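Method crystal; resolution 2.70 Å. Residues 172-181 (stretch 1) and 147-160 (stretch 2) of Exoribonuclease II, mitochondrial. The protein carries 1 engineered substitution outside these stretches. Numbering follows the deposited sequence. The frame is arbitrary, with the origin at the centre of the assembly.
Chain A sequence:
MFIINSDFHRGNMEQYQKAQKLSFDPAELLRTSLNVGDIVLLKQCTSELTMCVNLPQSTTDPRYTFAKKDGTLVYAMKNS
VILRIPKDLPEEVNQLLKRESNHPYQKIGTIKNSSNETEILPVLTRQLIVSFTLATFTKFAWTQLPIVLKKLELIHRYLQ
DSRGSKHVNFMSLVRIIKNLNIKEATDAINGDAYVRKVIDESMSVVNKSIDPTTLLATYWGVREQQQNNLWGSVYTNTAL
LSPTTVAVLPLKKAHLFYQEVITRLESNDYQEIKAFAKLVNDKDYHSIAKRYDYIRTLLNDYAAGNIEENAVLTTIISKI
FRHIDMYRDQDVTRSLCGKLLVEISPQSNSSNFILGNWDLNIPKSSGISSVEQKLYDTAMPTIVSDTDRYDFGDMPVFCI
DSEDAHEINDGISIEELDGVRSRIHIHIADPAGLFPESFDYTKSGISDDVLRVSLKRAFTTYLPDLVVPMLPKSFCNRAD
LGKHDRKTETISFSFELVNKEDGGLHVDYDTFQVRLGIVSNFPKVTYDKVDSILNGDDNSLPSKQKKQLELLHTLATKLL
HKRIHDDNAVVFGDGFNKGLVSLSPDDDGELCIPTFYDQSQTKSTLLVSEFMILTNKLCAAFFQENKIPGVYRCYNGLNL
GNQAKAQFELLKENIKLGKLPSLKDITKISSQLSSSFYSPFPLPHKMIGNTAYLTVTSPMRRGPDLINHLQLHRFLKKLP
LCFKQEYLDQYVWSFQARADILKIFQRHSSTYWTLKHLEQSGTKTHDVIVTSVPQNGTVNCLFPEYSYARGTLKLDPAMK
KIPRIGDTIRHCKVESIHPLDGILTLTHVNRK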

# COMPACT_ATOMS: atom_id res chain seq x y z
N SER A 172 4.67 -6.70 17.38
CA SER A 172 5.78 -6.47 18.28
C SER A 172 5.29 -5.72 19.49
O SER A 172 5.74 -5.96 20.62
CB SER A 172 6.89 -5.70 17.56
OG SER A 172 7.52 -6.50 16.56
N LEU A 173 4.35 -4.82 19.28
CA LEU A 173 3.83 -4.01 20.37
C LEU A 173 3.00 -4.83 21.33
O LEU A 173 3.21 -4.79 22.55
CB LEU A 173 3.01 -2.88 19.79
CG LEU A 173 2.36 -2.05 20.86
CD1 LEU A 173 3.46 -1.40 21.68
CD2 LEU A 173 1.48 -1.03 20.20
N VAL A 174 2.04 -5.57 20.81
CA VAL A 174 1.25 -6.48 21.64
C VAL A 174 2.16 -7.37 22.48
O VAL A 174 1.95 -7.51 23.69
CB VAL A 174 0.33 -7.31 20.74
CG1 VAL A 174 -0.34 -8.38 21.55
CG2 VAL A 174 -0.66 -6.39 20.09
N ARG A 175 3.20 -7.93 21.86
CA ARG A 175 4.09 -8.83 22.58
C ARG A 175 4.70 -8.13 23.79
O ARG A 175 4.72 -8.68 24.89
CB ARG A 175 5.20 -9.33 21.66
CG ARG A 175 4.81 -10.58 20.91
CD ARG A 175 5.91 -11.12 20.05
NE ARG A 175 5.30 -11.65 18.84
CZ ARG A 175 5.33 -11.03 17.67
NH1 ARG A 175 5.98 -9.88 17.56
NH2 ARG A 175 4.73 -11.57 16.62
N ILE A 176 5.14 -6.89 23.60
CA ILE A 176 5.72 -6.15 24.70
C ILE A 176 4.71 -5.99 25.82
O ILE A 176 5.05 -6.10 27.01
CB ILE A 176 6.20 -4.79 24.19
CG1 ILE A 176 7.25 -5.01 23.12
CG2 ILE A 176 6.67 -3.92 25.33
CD1 ILE A 176 7.84 -3.76 22.64
N ILE A 177 3.47 -5.69 25.47
CA ILE A 177 2.46 -5.50 26.50
C ILE A 177 2.32 -6.77 27.33
O ILE A 177 2.32 -6.74 28.56
CB ILE A 177 1.13 -5.10 25.86
CG1 ILE A 177 1.27 -3.77 25.13
CG2 ILE A 177 0.09 -5.00 26.90
CD1 ILE A 177 1.85 -2.69 25.98
N LYS A 178 2.26 -7.91 26.67
CA LYS A 178 2.09 -9.15 27.40
C LYS A 178 3.28 -9.44 28.29
O LYS A 178 3.11 -9.76 29.48
CB LYS A 178 1.87 -10.28 26.40
CG LYS A 178 1.95 -11.64 27.01
CD LYS A 178 0.68 -11.95 27.72
CE LYS A 178 0.38 -13.42 27.69
NZ LYS A 178 -1.07 -13.63 27.97
N ASN A 179 4.50 -9.28 27.77
CA ASN A 179 5.72 -9.77 28.39
C ASN A 179 6.34 -8.78 29.34
O ASN A 179 7.53 -8.89 29.65
CB ASN A 179 6.74 -10.15 27.31
CG ASN A 179 6.32 -11.36 26.53
OD1 ASN A 179 5.60 -12.22 27.05
ND2 ASN A 179 6.74 -11.44 25.26
N LEU A 180 5.57 -7.83 29.84
CA LEU A 180 6.14 -6.74 30.62
C LEU A 180 5.55 -6.72 32.01
O LEU A 180 4.33 -6.76 32.16
CB LEU A 180 5.91 -5.41 29.93
CG LEU A 180 6.67 -4.28 30.62
CD1 LEU A 180 8.18 -4.44 30.46
CD2 LEU A 180 6.25 -2.99 30.01
N ASN A 181 6.43 -6.62 33.02
CA ASN A 181 6.04 -6.44 34.41
C ASN A 181 6.28 -4.99 34.82
O ASN A 181 7.43 -4.53 34.86
CB ASN A 181 6.83 -7.38 35.34
CG ASN A 181 6.78 -6.93 36.81
OD1 ASN A 181 7.73 -6.35 37.32
ND2 ASN A 181 5.66 -7.17 37.47
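Stretch 2, residues 147-160: IVLKKLELIHRYLQ

Stretch 2 continues a helix that begins earlier in the chain and runs to Leu-159, with Gln-160 the first residue to leave helical phi/psi. It crosses the helix of residues 172-178 at 116°, between perpendicular and antiparallel, with the axes 10.4 Å apart at closest approach. The backbones are nearest at Ile-177 and Lys-151, whose CA atoms lie 6.6 Å apart; the CA atoms of Ile-176 and Ile-155 are 8.5 Å apart.

The central rule is a knob into a hole. The CA-to-CB bond of Ile-177 points sideways to stretch 2, but chi1 and chi2 both in m bring the end of the side chain nearer, among Val-148, Lys-151, Leu-152 and Ile-155, residues spaced i, i+3, i+4 and i+7 along one face. Its two branches split the pocket: Ile-177 CG2 lies 4.0 Å from Val-148 CG2, while Ile-177 CD1 reaches Leu-152 CD2 at 4.3 Å and Ile-155 CG1 at 4.4 Å.

Lys-151 does two jobs. With chi1 m and chi2 to chi4 all t, its extended chain passes along Ile-177, Lys-151 CD to Ile-177 CG2 at 3.9 Å, and delivers NZ to the end of the first helix. There Ile-177 O, which accepts no backbone hydrogen bond from within its own stretch, takes one from Lys-151 NZ at 2.9 Å. Leu-180 O also lies 3.5 Å from Lys-151 NZ.

Ile-155 points toward stretch 1 with chi1 and chi2 both p, a chi1 well that isoleucine seldom uses in helices. Ile-155 CG2 lies 4.0 Å from Ile-176 CG2 and 3.8 Å from Leu-180 CD2, a placement set by chi1, while Ile-155 CD1 meets Leu-173 CD1 at 4.0 Å. Leu-173, in the common t,p rotamer, also brings CD1 to 4.2 Å from Leu-159 CD1. Leu-180, likewise t,p but beyond the helix, has its CA-to-CB bond toward stretch 2 and extends the apolar contact past the helix end.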

# COMPACT_ATOMS: atom_id res chain seq x y z
N ILE A 147 -4.54 -1.93 33.21
CA ILE A 147 -3.12 -2.23 33.31
C ILE A 147 -2.41 -1.93 32.00
O ILE A 147 -1.28 -1.42 31.99
CB ILE A 147 -2.91 -3.70 33.71
CG1 ILE A 147 -3.72 -4.07 34.96
CG2 ILE A 147 -1.45 -3.95 33.88
CD1 ILE A 147 -5.05 -4.74 34.69
N VAL A 148 -3.05 -2.25 30.89
CA VAL A 148 -2.47 -2.00 29.58
C VAL A 148 -2.25 -0.50 29.34
O VAL A 148 -1.22 -0.09 28.79
CB VAL A 148 -3.38 -2.60 28.50
CG1 VAL A 148 -2.99 -2.11 27.11
CG2 VAL A 148 -3.40 -4.11 28.59
N LEU A 149 -3.22 0.33 29.74
CA LEU A 149 -3.07 1.77 29.56
C LEU A 149 -1.84 2.27 30.28
O LEU A 149 -1.11 3.13 29.78
CB LEU A 149 -4.30 2.50 30.07
CG LEU A 149 -5.58 2.35 29.24
CD1 LEU A 149 -6.74 2.94 30.02
CD2 LEU A 149 -5.42 3.05 27.90
N LYS A 150 -1.58 1.69 31.45
CA LYS A 150 -0.39 2.06 32.18
C LYS A 150 0.86 1.63 31.43
O LYS A 150 1.80 2.41 31.29
CB LYS A 150 -0.46 1.46 33.58
N LYS A 151 0.87 0.43 30.86
CA LYS A 151 2.05 0.04 30.10
C LYS A 151 2.23 0.94 28.88
O LYS A 151 3.33 1.44 28.63
CB LYS A 151 1.94 -1.42 29.67
CG LYS A 151 1.67 -2.40 30.83
CD LYS A 151 1.41 -3.83 30.34
CE LYS A 151 1.48 -4.85 31.47
NZ LYS A 151 1.06 -6.23 31.07
N LEU A 152 1.14 1.19 28.15
CA LEU A 152 1.17 2.02 26.95
C LEU A 152 1.80 3.37 27.22
O LEU A 152 2.68 3.82 26.48
CB LEU A 152 -0.24 2.21 26.40
CG LEU A 152 -0.70 0.99 25.61
CD1 LEU A 152 -2.14 1.00 25.19
CD2 LEU A 152 0.16 0.94 24.42
N GLU A 153 1.37 4.03 28.28
CA GLU A 153 2.01 5.29 28.62
C GLU A 153 3.50 5.07 28.87
O GLU A 153 4.34 5.89 28.51
CB GLU A 153 1.34 5.92 29.84
N LEU A 154 3.84 3.92 29.45
CA LEU A 154 5.22 3.68 29.85
C LEU A 154 6.10 3.41 28.64
O LEU A 154 7.04 4.15 28.35
CB LEU A 154 5.30 2.52 30.83
CG LEU A 154 6.71 2.16 31.31
CD1 LEU A 154 7.62 3.37 31.54
CD2 LEU A 154 6.58 1.37 32.59
N ILE A 155 5.81 2.32 27.92
CA ILE A 155 6.67 2.02 26.80
C ILE A 155 6.55 3.07 25.74
O ILE A 155 7.46 3.20 24.93
CB ILE A 155 6.37 0.63 26.25
CG1 ILE A 155 4.88 0.47 25.96
CG2 ILE A 155 6.75 -0.37 27.25
CD1 ILE A 155 4.40 1.05 24.68
N HIS A 156 5.47 3.85 25.73
CA HIS A 156 5.51 5.02 24.87
C HIS A 156 6.72 5.88 25.19
O HIS A 156 7.25 6.56 24.30
CB HIS A 156 4.23 5.86 24.98
CG HIS A 156 4.22 7.03 24.05
ND1 HIS A 156 4.98 8.16 24.25
CD2 HIS A 156 3.57 7.23 22.88
CE1 HIS A 156 4.79 9.01 23.26
NE2 HIS A 156 3.93 8.47 22.41
N ARG A 157 7.17 5.89 26.45
CA ARG A 157 8.39 6.63 26.77
C ARG A 157 9.63 6.02 26.11
O ARG A 157 10.56 6.76 25.76
CB ARG A 157 8.57 6.74 28.28
CG ARG A 157 9.18 8.07 28.67
CD ARG A 157 9.44 8.19 30.15
NE ARG A 157 9.59 6.89 30.81
CZ ARG A 157 8.89 6.52 31.89
NH1 ARG A 157 9.08 5.33 32.44
NH2 ARG A 157 8.01 7.36 32.41
N TYR A 158 9.65 4.71 25.87
CA TYR A 158 10.85 4.10 25.29
C TYR A 158 10.81 4.06 23.76
O TYR A 158 11.85 4.15 23.11
CB TYR A 158 11.06 2.69 25.87
CG TYR A 158 11.46 2.65 27.34
CD1 TYR A 158 10.51 2.71 28.35
CD2 TYR A 158 12.80 2.53 27.72
CE1 TYR A 158 10.87 2.67 29.69
CE2 TYR A 158 13.17 2.48 29.06
CZ TYR A 158 12.20 2.56 30.04
OH TYR A 158 12.56 2.51 31.37
N LEU A 159 9.62 3.89 23.18
CA LEU A 159 9.48 3.79 21.73
C LEU A 159 9.54 5.15 21.05
O LEU A 159 10.06 5.26 19.94
CB LEU A 159 8.16 3.12 21.37
CG LEU A 159 8.02 1.76 22.01
CD1 LEU A 159 6.83 1.04 21.44
CD2 LEU A 159 9.27 0.97 21.78
N GLN A 160 8.99 6.17 21.68
CA GLN A 160 8.92 7.51 21.12
C GLN A 160 10.30 7.95 20.62
O GLN A 160 11.33 7.55 21.17
CB GLN A 160 8.40 8.48 22.20
CG GLN A 160 8.22 9.93 21.81
CD GLN A 160 9.14 10.85 22.59
OE1 GLN A 160 10.15 10.39 23.10
NE2 GLN A 160 8.80 12.14 22.69